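Local coordinates for WipB (Legionella pneumophila, PDB 5NNY), which is a translocated Ser/Thr phosphatase that targets the host lysosomal nutrient-sensing machinery, represented here by its phosphatase domain, at residues F122-S127 with Q184-H189; H189-S194 with A242-F247. All coordinates share one frame; numbering follows the deposited sequence.

In the fold
Strand 190-198 is held in two ways. In interaction 1 the turn leading into it from helix 175-186 is fixed to the neighbouring strand 121-125; in interaction 2 the broken part of the same strand is held by helix 233-253. His189 belongs to both interactions but makes its contacts in interaction 1. Both contacts are largely buried, interaction 1 deeper, its centre about 6 Å from the chain centre against about 13 Å. The chemistry differs: a stacked aromatic pair and a backbone bond serve interaction 1, whereas a side-chain amide bridging two backbone groups serves interaction 2. Leu126 N and Lys191 O, probably hydrogen-bonded at 2.8 Å, link the two.

Interaction 1 (F122-S127 with Q184-H189); sequences FEILLS and QVYKKH
His189 carries most of this contact, its imidazole lying flat against the ring of Phe122 in an offset stack with centroids 3.8 Å apart and planes at 7°. Phe122 CG sits in the crowded position between its own backbone N and carbonyl carbon (chi1 68°), which swings the phenyl over the imidazole and puts CZ above the centre of that ring. At the imidazole's edge ND1 donates to Val185 O at 2.8 Å, close to the ring plane, which holds the ring's rotation. Beside the stack, Ile124 N donates to His189 O at 2.9 Å, approaching from above the carbonyl plane. Packing loosens away from this centre. Val185 CG1 merely reaches the phenyl edge, 4.2 Å from Phe122 CZ, and Ile124 CD1 meets the Tyr186 ring obliquely, 3.8 Å from CE1. On the partly exposed side of the imidazole, a water accepts from Phe122 N and, weakly, from His189 NE2. Deeper in, at the far end, a second water donates to Tyr186 OH and accepts from Ser127 N; that hydroxyl also bonds Glu97. Helix 175-186 thus hands over to strand 190-198, ending a beta-alpha-beta crossover between parallel neighbours of the central mixed sheet in this phosphoesterase fold.

Interaction 2 (H189-S194 with A242-F247); sequences HLKIIS and AINKKF
The backbone of 189-194 runs as a short strand to Lys191 and breaks at Ile192, which has helix-like torsions (phi -70°, psi -51°), while 242-247 is regular helix and comes nearest at Lys191 and Asn244, with CA atoms 6.0 Å apart. Asn244 CG lies anti to the carbonyl carbon (chi1 -77°), pointing the amide at the strand, where both ends are used: ND2 donates to Ile193 O at 2.7 Å in a nearly straight bond, and OD1 accepts from Ile192 N at 3.2 Å along a more bent path, in the amide plane. One side chain thus bonds a backbone N-H and a carbonyl two peptide units apart, where the strand is interrupted. The aliphatic part of Lys191 lies across the amide, CD 3.5 Å from Asn244 ND2, while its NZ bridges to Glu123. One helical turn on, Phe247 presents a face to Ile192, whose CG1 makes a CH-pi contact 3.7 Å from the ring centroid, offset toward the rim. Leu190 CB meets the edge of the same ring, 3.9 Å from Phe247 CE2. Around this, helix 214-224 touches Ile192, Ile193 and Ile243, and strand 121-125 is bonded to Lys191 on the sheet side.

Interaction 1 (F122-S127 with Q184-H189)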
loop_
_atom_site.group_PDB
_atom_site.type_symbol
_atom_site.label_atom_id
_atom_site.label_comp_id
_atom_site.label_asym_id
_atom_site.label_seq_id
_atom_site.Cartn_x
_atom_site.Cartn_y
_atom_site.Cartn_z
ATOM N N PHE A 122 6.789 9.794 -3.415
ATOM C CA PHE A 122 5.551 9.039 -3.283
ATOM C C PHE A 122 5.330 8.599 -1.844
ATOM O O PHE A 122 6.266 8.452 -1.064
ATOM C CB PHE A 122 5.499 7.823 -4.239
ATOM C CG PHE A 122 6.480 6.708 -3.930
ATOM C CD1 PHE A 122 7.792 6.771 -4.374
ATOM C CD2 PHE A 122 6.060 5.562 -3.261
ATOM C CE1 PHE A 122 8.681 5.736 -4.118
ATOM C CE2 PHE A 122 6.931 4.521 -2.992
ATOM C CZ PHE A 122 8.251 4.603 -3.426
ATOM N N GLU A 123 4.069 8.433 -1.472
ATOM C CA GLU A 123 3.762 7.875 -0.164
ATOM C C GLU A 123 2.580 6.935 -0.298
ATOM O O GLU A 123 1.716 7.111 -1.160
ATOM C CB GLU A 123 3.458 8.943 0.890
ATOM C CG GLU A 123 2.338 9.865 0.507
ATOM C CD GLU A 123 2.187 11.016 1.476
ATOM O OE1 GLU A 123 1.034 11.394 1.749
ATOM O OE2 GLU A 123 3.218 11.531 1.969
ATOM N N ILE A 124 2.566 5.942 0.586
ATOM C CA ILE A 124 1.631 4.824 0.571
ATOM C C ILE A 124 0.908 4.801 1.907
ATOM O O ILE A 124 1.540 4.684 2.958
ATOM C CB ILE A 124 2.352 3.487 0.331
ATOM C CG1 ILE A 124 3.127 3.563 -0.979
ATOM C CG2 ILE A 124 1.355 2.340 0.265
ATOM C CD1 ILE A 124 4.078 2.381 -1.210
ATOM N N LEU A 125 -0.412 4.922 1.864
ATOM C CA LEU A 125 -1.212 4.960 3.079
ATOM C C LEU A 125 -1.523 3.538 3.505
ATOM O O LEU A 125 -1.942 2.718 2.681
ATOM C CB LEU A 125 -2.497 5.758 2.862
ATOM C CG LEU A 125 -2.220 7.261 2.855
ATOM C CD1 LEU A 125 -3.368 8.025 2.248
ATOM C CD2 LEU A 125 -1.927 7.747 4.268
ATOM N N LEU A 126 -1.289 3.247 4.780
ATOM C CA LEU A 126 -1.474 1.886 5.287
ATOM C C LEU A 126 -2.910 1.409 5.080
ATOM O O LEU A 126 -3.873 2.139 5.356
ATOM C CB LEU A 126 -1.111 1.831 6.779
ATOM C CG LEU A 126 -1.020 0.446 7.427
ATOM C CD1 LEU A 126 0.080 -0.371 6.758
ATOM C CD2 LEU A 126 -0.786 0.534 8.938
ATOM N N SER A 127 -3.051 0.174 4.581
ATOM C CA SER A 127 -4.349 -0.426 4.334
ATOM C C SER A 127 -4.340 -1.852 4.860
ATOM O O SER A 127 -3.285 -2.420 5.166
ATOM C CB SER A 127 -4.725 -0.422 2.836
ATOM O OG SER A 127 -3.864 -1.243 2.039
ATOM N N GLN A 184 13.843 -1.976 1.291
ATOM C CA GLN A 184 14.551 -0.833 0.708
ATOM C C GLN A 184 13.609 0.216 0.138
ATOM O O GLN A 184 13.977 1.391 0.026
ATOM C CB GLN A 184 15.496 -1.314 -0.395
ATOM C CG GLN A 184 16.625 -2.142 0.133
ATOM C CD GLN A 184 17.540 -1.329 1.021
ATOM O OE1 GLN A 184 17.870 -0.179 0.708
ATOM N NE2 GLN A 184 17.944 -1.910 2.145
ATOM N N VAL A 185 12.410 -0.187 -0.244
ATOM C CA VAL A 185 11.510 0.661 -1.008
ATOM C C VAL A 185 10.178 0.819 -0.293
ATOM O O VAL A 185 9.775 1.930 0.066
ATOM C CB VAL A 185 11.295 0.094 -2.424
ATOM C CG1 VAL A 185 10.294 0.957 -3.189
ATOM C CG2 VAL A 185 12.638 0.027 -3.162
ATOM N N TYR A 186 9.486 -0.296 -0.085
ATOM C CA TYR A 186 8.082 -0.215 0.310
ATOM C C TYR A 186 7.907 0.369 1.709
ATOM O O TYR A 186 7.138 1.328 1.906
ATOM C CB TYR A 186 7.439 -1.602 0.219
ATOM C CG TYR A 186 5.954 -1.583 0.537
ATOM C CD1 TYR A 186 5.017 -1.266 -0.454
ATOM C CD2 TYR A 186 5.485 -1.913 1.817
ATOM C CE1 TYR A 186 3.651 -1.256 -0.182
ATOM C CE2 TYR A 186 4.117 -1.897 2.100
ATOM C CZ TYR A 186 3.206 -1.574 1.102
ATOM O OH TYR A 186 1.848 -1.584 1.371
ATOM N N LYS A 187 8.592 -0.201 2.702
ATOM C CA LYS A 187 8.234 0.110 4.087
ATOM C C LYS A 187 8.606 1.534 4.477
ATOM O O LYS A 187 7.952 2.123 5.342
ATOM C CB LYS A 187 8.877 -0.890 5.063
ATOM C CG LYS A 187 10.396 -0.752 5.242
ATOM C CD LYS A 187 10.896 -1.709 6.315
ATOM C CE LYS A 187 12.383 -1.505 6.631
ATOM N NZ LYS A 187 12.846 -2.621 7.499
ATOM N N LYS A 188 9.648 2.100 3.886
ATOM C CA LYS A 188 10.012 3.446 4.291
ATOM C C LYS A 188 9.159 4.515 3.616
ATOM O O LYS A 188 9.301 5.694 3.949
ATOM C CB LYS A 188 11.502 3.669 4.036
ATOM C CG LYS A 188 12.383 2.847 4.994
ATOM C CD LYS A 188 13.805 2.608 4.469
ATOM C CE LYS A 188 14.452 1.361 5.128
ATOM N NZ LYS A 188 14.843 1.554 6.563
ATOM N N HIS A 189 8.262 4.134 2.705
ATOM C CA HIS A 189 7.333 5.074 2.091
ATOM C C HIS A 189 5.925 4.927 2.650
ATOM O O HIS A 189 5.001 5.615 2.192
ATOM C CB HIS A 189 7.317 4.902 0.564
ATOM C CG HIS A 189 8.551 5.420 -0.102
ATOM N ND1 HIS A 189 9.701 4.667 -0.222
ATOM C CD2 HIS A 189 8.838 6.635 -0.629
ATOM C CE1 HIS A 189 10.631 5.382 -0.827
ATOM N NE2 HIS A 189 10.136 6.580 -1.083
HETATM O O HOH W 1 9.524 9.403 -2.046
HETATM O O HOH W 2 -0.393 -0.604 3.174
#

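Interaction 2 (H189-S194 with A242-F247)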
loop_
_atom_site.group_PDB
_atom_site.type_symbol
_atom_site.label_atom_id
_atom_site.label_comp_id
_atom_site.label_asym_id
_atom_site.label_seq_id
_atom_site.Cartn_x
_atom_site.Cartn_y
_atom_site.Cartn_z
ATOM N N HIS A 189 8.262 4.134 2.705
ATOM C CA HIS A 189 7.333 5.074 2.091
ATOM C C HIS A 189 5.925 4.927 2.650
ATOM O O HIS A 189 5.001 5.615 2.192
ATOM C CB HIS A 189 7.317 4.902 0.564
ATOM C CG HIS A 189 8.551 5.420 -0.102
ATOM N ND1 HIS A 189 9.701 4.667 -0.222
ATOM C CD2 HIS A 189 8.838 6.635 -0.629
ATOM C CE1 HIS A 189 10.631 5.382 -0.827
ATOM N NE2 HIS A 189 10.136 6.580 -1.083
ATOM N N LEU A 190 5.762 4.061 3.638
ATOM C CA LEU A 190 4.490 3.821 4.292
ATOM C C LEU A 190 4.192 4.910 5.322
ATOM O O LEU A 190 5.079 5.361 6.055
ATOM C CB LEU A 190 4.535 2.454 4.978
ATOM C CG LEU A 190 3.417 1.420 4.993
ATOM C CD1 LEU A 190 2.636 1.359 3.685
ATOM C CD2 LEU A 190 4.013 0.036 5.330
ATOM N N LYS A 191 2.936 5.329 5.367
ATOM C CA LYS A 191 2.437 6.257 6.378
ATOM C C LYS A 191 1.080 5.741 6.826
ATOM O O LYS A 191 0.319 5.222 6.018
ATOM C CB LYS A 191 2.285 7.685 5.833
ATOM C CG LYS A 191 3.539 8.250 5.195
ATOM C CD LYS A 191 4.128 9.345 6.038
ATOM C CE LYS A 191 5.171 10.149 5.275
ATOM N NZ LYS A 191 4.536 11.243 4.477
ATOM N N ILE A 192 0.788 5.871 8.124
ATOM C CA ILE A 192 -0.553 5.527 8.600
ATOM C C ILE A 192 -1.560 6.542 8.089
ATOM O O ILE A 192 -2.613 6.191 7.546
ATOM C CB ILE A 192 -0.606 5.457 10.137
ATOM C CG1 ILE A 192 0.462 4.544 10.713
ATOM C CG2 ILE A 192 -1.983 4.984 10.594
ATOM C CD1 ILE A 192 0.403 4.487 12.228
ATOM N N ILE A 193 -1.263 7.821 8.296
ATOM C CA ILE A 193 -2.082 8.915 7.806
ATOM C C ILE A 193 -1.110 9.956 7.260
ATOM O O ILE A 193 0.086 9.943 7.564
ATOM C CB ILE A 193 -2.997 9.532 8.895
ATOM C CG1 ILE A 193 -2.172 9.943 10.117
ATOM C CG2 ILE A 193 -4.108 8.572 9.297
ATOM C CD1 ILE A 193 -2.967 10.649 11.184
ATOM N N SER A 194 -1.634 10.869 6.443
ATOM C CA SER A 194 -0.811 11.910 5.838
ATOM C C SER A 194 -1.628 13.193 5.728
ATOM O O SER A 194 -2.792 13.243 6.146
ATOM C CB SER A 194 -0.274 11.464 4.478
ATOM O OG SER A 194 0.687 12.402 4.024
ATOM N N ALA A 242 4.725 13.293 14.134
ATOM C CA ALA A 242 5.208 12.509 15.265
ATOM C C ALA A 242 4.664 11.087 15.221
ATOM O O ALA A 242 5.393 10.122 15.499
ATOM C CB ALA A 242 4.820 13.189 16.581
ATOM N N ILE A 243 3.384 10.939 14.882
ATOM C CA ILE A 243 2.803 9.610 14.740
ATOM C C ILE A 243 3.539 8.820 13.664
ATOM O O ILE A 243 3.894 7.659 13.868
ATOM C CB ILE A 243 1.299 9.711 14.447
ATOM C CG1 ILE A 243 0.570 10.191 15.698
ATOM C CG2 ILE A 243 0.735 8.349 14.013
ATOM C CD1 ILE A 243 -0.771 10.851 15.414
ATOM N N ASN A 244 3.798 9.444 12.509
ATOM C CA ASN A 244 4.439 8.708 11.428
ATOM C C ASN A 244 5.897 8.409 11.745
ATOM O O ASN A 244 6.429 7.398 11.271
ATOM C CB ASN A 244 4.309 9.472 10.105
ATOM C CG ASN A 244 2.923 9.339 9.487
ATOM O OD1 ASN A 244 2.301 8.274 9.541
ATOM N ND2 ASN A 244 2.432 10.422 8.905
ATOM N N LYS A 245 6.555 9.254 12.547
ATOM C CA LYS A 245 7.940 8.970 12.919
ATOM C C LYS A 245 8.023 7.734 13.793
ATOM O O LYS A 245 8.895 6.884 13.593
ATOM C CB LYS A 245 8.571 10.148 13.657
ATOM C CG LYS A 245 10.028 9.911 14.066
ATOM C CD LYS A 245 10.588 11.078 14.886
ATOM C CE LYS A 245 12.098 10.981 15.076
ATOM N NZ LYS A 245 12.643 12.075 15.942
ATOM N N LYS A 246 7.139 7.633 14.783
ATOM C CA LYS A 246 7.070 6.424 15.593
ATOM C C LYS A 246 6.710 5.215 14.741
ATOM O O LYS A 246 7.250 4.120 14.947
ATOM C CB LYS A 246 6.055 6.606 16.728
ATOM C CG LYS A 246 6.480 7.633 17.780
ATOM C CD LYS A 246 7.757 7.158 18.466
ATOM C CE LYS A 246 8.115 7.996 19.672
ATOM N NZ LYS A 246 8.224 9.425 19.322
ATOM N N PHE A 247 5.815 5.395 13.766
ATOM C CA PHE A 247 5.440 4.277 12.905
ATOM C C PHE A 247 6.633 3.799 12.090
ATOM O O PHE A 247 6.864 2.586 11.955
ATOM C CB PHE A 247 4.276 4.670 11.979
ATOM C CG PHE A 247 3.866 3.567 11.036
ATOM C CD1 PHE A 247 3.069 2.519 11.479
ATOM C CD2 PHE A 247 4.284 3.567 9.723
ATOM C CE1 PHE A 247 2.697 1.494 10.613
ATOM C CE2 PHE A 247 3.920 2.544 8.859
ATOM C CZ PHE A 247 3.125 1.517 9.310
HETATM O O HOH W 3 5.855 6.830 8.385
#